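Local coordinates for Pbp related beta-lactamase (Pyrococcus abyssi, PDB 2QMI), which probably hydrolyses peptide substrates as a self-compartmentalizing, octameric serine peptidase related to penicillin-binding proteins and beta-lactamases, at residues H103-L114 / A150-L161. Residues are numbered along the deposited sequence; the frame is centred on the assembly and turned at random.
Sequences HLLTHSSGIPSL and AVAKPGERFFYL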
loop_
_atom_site.group_PDB
_atom_site.type_symbol
_atom_site.label_atom_id
_atom_site.label_comp_id
_atom_site.label_asym_id
_atom_site.label_seq_id
_atom_site.Cartn_x
_atom_site.Cartn_y
_atom_site.Cartn_z
ATOM N N HIS A 103 -40.328 13.153 36.409
ATOM C CA HIS A 103 -39.138 12.325 36.229
ATOM C C HIS A 103 -38.530 12.531 34.837
ATOM O O HIS A 103 -37.318 12.702 34.705
ATOM C CB HIS A 103 -39.466 10.836 36.422
ATOM C CG HIS A 103 -39.877 10.474 37.818
ATOM N ND1 HIS A 103 -39.225 10.947 38.937
ATOM C CD2 HIS A 103 -40.858 9.661 38.274
ATOM C CE1 HIS A 103 -39.788 10.444 40.021
ATOM N NE2 HIS A 103 -40.782 9.659 39.647
ATOM N N LEU A 104 -39.370 12.512 33.805
ATOM C CA LEU A 104 -38.897 12.694 32.433
ATOM C C LEU A 104 -38.257 14.065 32.234
ATOM O O LEU A 104 -37.225 14.188 31.585
ATOM C CB LEU A 104 -40.048 12.529 31.433
ATOM C CG LEU A 104 -40.760 11.176 31.321
ATOM C CD1 LEU A 104 -41.844 11.267 30.245
ATOM C CD2 LEU A 104 -39.763 10.085 30.980
ATOM N N LEU A 105 -38.886 15.094 32.785
ATOM C CA LEU A 105 -38.373 16.458 32.670
ATOM C C LEU A 105 -36.988 16.589 33.295
ATOM O O LEU A 105 -36.149 17.350 32.812
ATOM C CB LEU A 105 -39.322 17.437 33.367
ATOM C CG LEU A 105 -40.679 17.742 32.734
ATOM C CD1 LEU A 105 -41.564 18.467 33.749
ATOM C CD2 LEU A 105 -40.479 18.582 31.477
ATOM N N THR A 106 -36.761 15.844 34.373
ATOM C CA THR A 106 -35.500 15.889 35.095
ATOM C C THR A 106 -34.503 14.783 34.746
ATOM O O THR A 106 -33.433 14.702 35.350
ATOM C CB THR A 106 -35.755 15.848 36.620
ATOM O OG1 THR A 106 -36.532 14.689 36.940
ATOM C CG2 THR A 106 -36.507 17.090 37.070
ATOM N N HIS A 107 -34.837 13.943 33.769
ATOM C CA HIS A 107 -33.959 12.845 33.384
ATOM C C HIS A 107 -33.670 11.990 34.605
ATOM O O HIS A 107 -32.527 11.595 34.828
ATOM C CB HIS A 107 -32.631 13.367 32.832
ATOM C CG HIS A 107 -32.771 14.209 31.606
ATOM N ND1 HIS A 107 -33.147 13.693 30.385
ATOM C CD2 HIS A 107 -32.573 15.533 31.410
ATOM C CE1 HIS A 107 -33.175 14.664 29.490
ATOM N NE2 HIS A 107 -32.831 15.792 30.087
ATOM N N SER A 108 -34.704 11.720 35.399
ATOM C CA SER A 108 -34.560 10.907 36.605
ATOM C C SER A 108 -35.424 9.638 36.615
ATOM O O SER A 108 -35.613 9.028 37.672
ATOM C CB SER A 108 -34.871 11.750 37.856
ATOM O OG SER A 108 -36.234 12.118 37.927
ATOM N N SER A 109 -35.937 9.235 35.452
ATOM C CA SER A 109 -36.771 8.038 35.371
ATOM C C SER A 109 -36.074 6.802 35.943
ATOM O O SER A 109 -36.730 5.848 36.377
ATOM C CB SER A 109 -37.175 7.758 33.921
ATOM O OG SER A 109 -36.055 7.426 33.125
ATOM N N GLY A 110 -34.744 6.827 35.943
ATOM C CA GLY A 110 -33.979 5.703 36.455
ATOM C C GLY A 110 -33.487 4.832 35.318
ATOM O O GLY A 110 -32.754 3.867 35.523
ATOM N N ILE A 111 -33.898 5.185 34.107
ATOM C CA ILE A 111 -33.516 4.454 32.911
ATOM C C ILE A 111 -32.345 5.147 32.226
ATOM O O ILE A 111 -32.457 6.289 31.780
ATOM C CB ILE A 111 -34.694 4.379 31.923
ATOM C CG1 ILE A 111 -35.908 3.769 32.620
ATOM C CG2 ILE A 111 -34.313 3.539 30.712
ATOM C CD1 ILE A 111 -37.183 3.826 31.803
ATOM N N PRO A 112 -31.194 4.468 32.144
ATOM C CA PRO A 112 -30.056 5.113 31.487
ATOM C C PRO A 112 -30.339 5.301 29.998
ATOM O O PRO A 112 -31.242 4.674 29.433
ATOM C CB PRO A 112 -28.905 4.158 31.771
ATOM C CG PRO A 112 -29.585 2.827 31.842
ATOM C CD PRO A 112 -30.850 3.115 32.612
ATOM N N SER A 113 -29.560 6.173 29.373
ATOM C CA SER A 113 -29.732 6.492 27.974
ATOM C C SER A 113 -29.722 5.323 27.011
ATOM O O SER A 113 -29.005 4.339 27.187
ATOM C CB SER A 113 -28.664 7.493 27.541
ATOM O OG SER A 113 -28.610 7.606 26.129
ATOM N N LEU A 114 -30.552 5.441 25.987
ATOM C CA LEU A 114 -30.588 4.451 24.935
ATOM C C LEU A 114 -29.699 5.213 23.946
ATOM O O LEU A 114 -29.740 6.437 23.903
ATOM C CB LEU A 114 -32.017 4.293 24.384
ATOM C CG LEU A 114 -33.199 4.218 25.372
ATOM C CD1 LEU A 114 -34.503 4.041 24.585
ATOM C CD2 LEU A 114 -33.011 3.071 26.361
ATOM N N ALA A 150 -33.930 0.119 33.006
ATOM C CA ALA A 150 -33.764 0.866 34.254
ATOM C C ALA A 150 -32.731 0.240 35.193
ATOM O O ALA A 150 -32.545 -0.977 35.204
ATOM C CB ALA A 150 -35.103 0.986 34.963
ATOM N N VAL A 151 -32.064 1.082 35.977
ATOM C CA VAL A 151 -31.052 0.623 36.921
ATOM C C VAL A 151 -31.321 1.155 38.328
ATOM O O VAL A 151 -30.793 0.629 39.306
ATOM C CB VAL A 151 -29.651 1.061 36.481
ATOM C CG1 VAL A 151 -29.315 0.427 35.145
ATOM C CG2 VAL A 151 -29.589 2.583 36.381
ATOM N N ALA A 152 -32.145 2.197 38.425
ATOM C CA ALA A 152 -32.497 2.772 39.722
ATOM C C ALA A 152 -33.983 3.136 39.715
ATOM O O ALA A 152 -34.610 3.168 38.656
ATOM C CB ALA A 152 -31.646 4.020 40.001
ATOM N N LYS A 153 -34.543 3.401 40.895
ATOM C CA LYS A 153 -35.950 3.783 41.001
ATOM C C LYS A 153 -36.103 5.208 40.499
ATOM O O LYS A 153 -35.166 5.995 40.566
ATOM C CB LYS A 153 -36.433 3.729 42.457
ATOM C CG LYS A 153 -36.552 2.332 43.035
ATOM C CD LYS A 153 -36.971 2.363 44.497
ATOM C CE LYS A 153 -36.921 0.963 45.103
ATOM N NZ LYS A 153 -37.162 0.972 46.583
ATOM N N PRO A 154 -37.292 5.556 39.988
ATOM C CA PRO A 154 -37.547 6.905 39.483
ATOM C C PRO A 154 -37.178 7.982 40.507
ATOM O O PRO A 154 -37.545 7.888 41.681
ATOM C CB PRO A 154 -39.047 6.881 39.204
ATOM C CG PRO A 154 -39.269 5.472 38.754
ATOM C CD PRO A 154 -38.457 4.681 39.756
ATOM N N GLY A 155 -36.444 8.995 40.061
ATOM C CA GLY A 155 -36.070 10.079 40.946
ATOM C C GLY A 155 -34.822 9.917 41.786
ATOM O O GLY A 155 -34.454 10.839 42.508
ATOM N N GLU A 156 -34.162 8.768 41.710
ATOM C CA GLU A 156 -32.950 8.564 42.496
ATOM C C GLU A 156 -31.675 8.998 41.769
ATOM O O GLU A 156 -30.728 9.448 42.413
ATOM C CB GLU A 156 -32.827 7.092 42.932
ATOM C CG GLU A 156 -34.032 6.578 43.739
ATOM C CD GLU A 156 -33.788 5.226 44.408
ATOM O OE1 GLU A 156 -33.124 4.362 43.795
ATOM O OE2 GLU A 156 -34.276 5.024 45.549
ATOM N N ARG A 157 -31.639 8.876 40.442
ATOM C CA ARG A 157 -30.438 9.261 39.694
ATOM C C ARG A 157 -30.682 9.990 38.378
ATOM O O ARG A 157 -31.759 9.908 37.792
ATOM C CB ARG A 157 -29.552 8.030 39.431
ATOM C CG ARG A 157 -28.843 7.515 40.675
ATOM C CD ARG A 157 -27.951 6.329 40.374
ATOM N NE ARG A 157 -26.865 6.651 39.456
ATOM C CZ ARG A 157 -25.898 5.795 39.125
ATOM N NH1 ARG A 157 -25.891 4.572 39.646
ATOM N NH2 ARG A 157 -24.946 6.155 38.266
ATOM N N PHE A 158 -29.654 10.699 37.920
ATOM C CA PHE A 158 -29.718 11.467 36.685
ATOM C C PHE A 158 -29.010 10.775 35.519
ATOM O O PHE A 158 -27.829 10.454 35.594
ATOM C CB PHE A 158 -29.099 12.855 36.911
ATOM C CG PHE A 158 -29.118 13.748 35.692
ATOM C CD1 PHE A 158 -30.246 14.499 35.378
ATOM C CD2 PHE A 158 -28.011 13.821 34.847
ATOM C CE1 PHE A 158 -30.274 15.309 34.244
ATOM C CE2 PHE A 158 -28.033 14.633 33.703
ATOM C CZ PHE A 158 -29.169 15.376 33.405
ATOM N N PHE A 159 -29.752 10.530 34.448
ATOM C CA PHE A 159 -29.208 9.930 33.236
ATOM C C PHE A 159 -29.848 10.728 32.103
ATOM O O PHE A 159 -31.062 10.699 31.942
ATOM C CB PHE A 159 -29.609 8.448 33.104
ATOM C CG PHE A 159 -28.925 7.527 34.084
ATOM C CD1 PHE A 159 -27.558 7.275 33.994
ATOM C CD2 PHE A 159 -29.653 6.898 35.098
ATOM C CE1 PHE A 159 -26.927 6.416 34.893
ATOM C CE2 PHE A 159 -29.024 6.031 36.007
ATOM C CZ PHE A 159 -27.662 5.795 35.901
ATOM N N TYR A 160 -29.040 11.453 31.336
ATOM C CA TYR A 160 -29.563 12.239 30.228
ATOM C C TYR A 160 -30.212 11.281 29.235
ATOM O O TYR A 160 -29.540 10.451 28.618
ATOM C CB TYR A 160 -28.439 13.019 29.553
ATOM C CG TYR A 160 -28.907 14.119 28.624
ATOM C CD1 TYR A 160 -29.452 15.296 29.125
ATOM C CD2 TYR A 160 -28.780 13.988 27.246
ATOM C CE1 TYR A 160 -29.853 16.317 28.273
ATOM C CE2 TYR A 160 -29.181 14.995 26.387
ATOM C CZ TYR A 160 -29.714 16.159 26.905
ATOM O OH TYR A 160 -30.094 17.167 26.048
ATOM N N LEU A 161 -31.527 11.395 29.094
ATOM C CA LEU A 161 -32.284 10.519 28.210
ATOM C C LEU A 161 -33.079 11.288 27.156
ATOM O O LEU A 161 -34.098 11.905 27.474
ATOM C CB LEU A 161 -33.243 9.677 29.049
ATOM C CG LEU A 161 -34.121 8.642 28.347
ATOM C CD1 LEU A 161 -33.247 7.549 27.753
ATOM C CD2 LEU A 161 -35.109 8.059 29.348
HETATM O O HOH W 1 -33.375 7.277 39.061
HETATM O O HOH W 2 -32.984 8.758 32.713
HETATM O O HOH W 3 -29.574 10.286 25.916
#
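Y160 and H107 meet where the loop 150-161 brings what is probably the tyrosine of the (S/Y)xN motif to the presumed active site of this penicillin-binding-protein fold. The Y160 hydroxyl is hydrogen-bonded to S59 and K62 of the probable SxxK motif, while its CD1 lies over one face of the H107 imidazole. H107 CB packs 3.4 Å from F158 CE1; the F158 and H107 rings, planes at 85°, form with Y160 an aromatic cluster that Y284 joins. H107, just past helix 101-105, closes it with positive phi in a Schellman motif, and its carbonyl O accepts from F159 N (3.0 Å). Further along, G110 O takes V151 N at 2.9 Å and, weakly, A152 N. P154 CB lies over one face of the H103 imidazole, 3.5 Å from the ring centroid, a CH-pi contact. P112, which also packs on R443 of a second subunit, makes another with its CB over one face of the F159 ring. With CG anti to the backbone N (chi1 -178°) and chi2 near 66°, L161 sets CD1 3.7 Å from S113 CA. One water links the segments between I111 O (2.7 Å) and F159 O; another donates to both S113 OG and Y160 O, the latter at 2.7 Å.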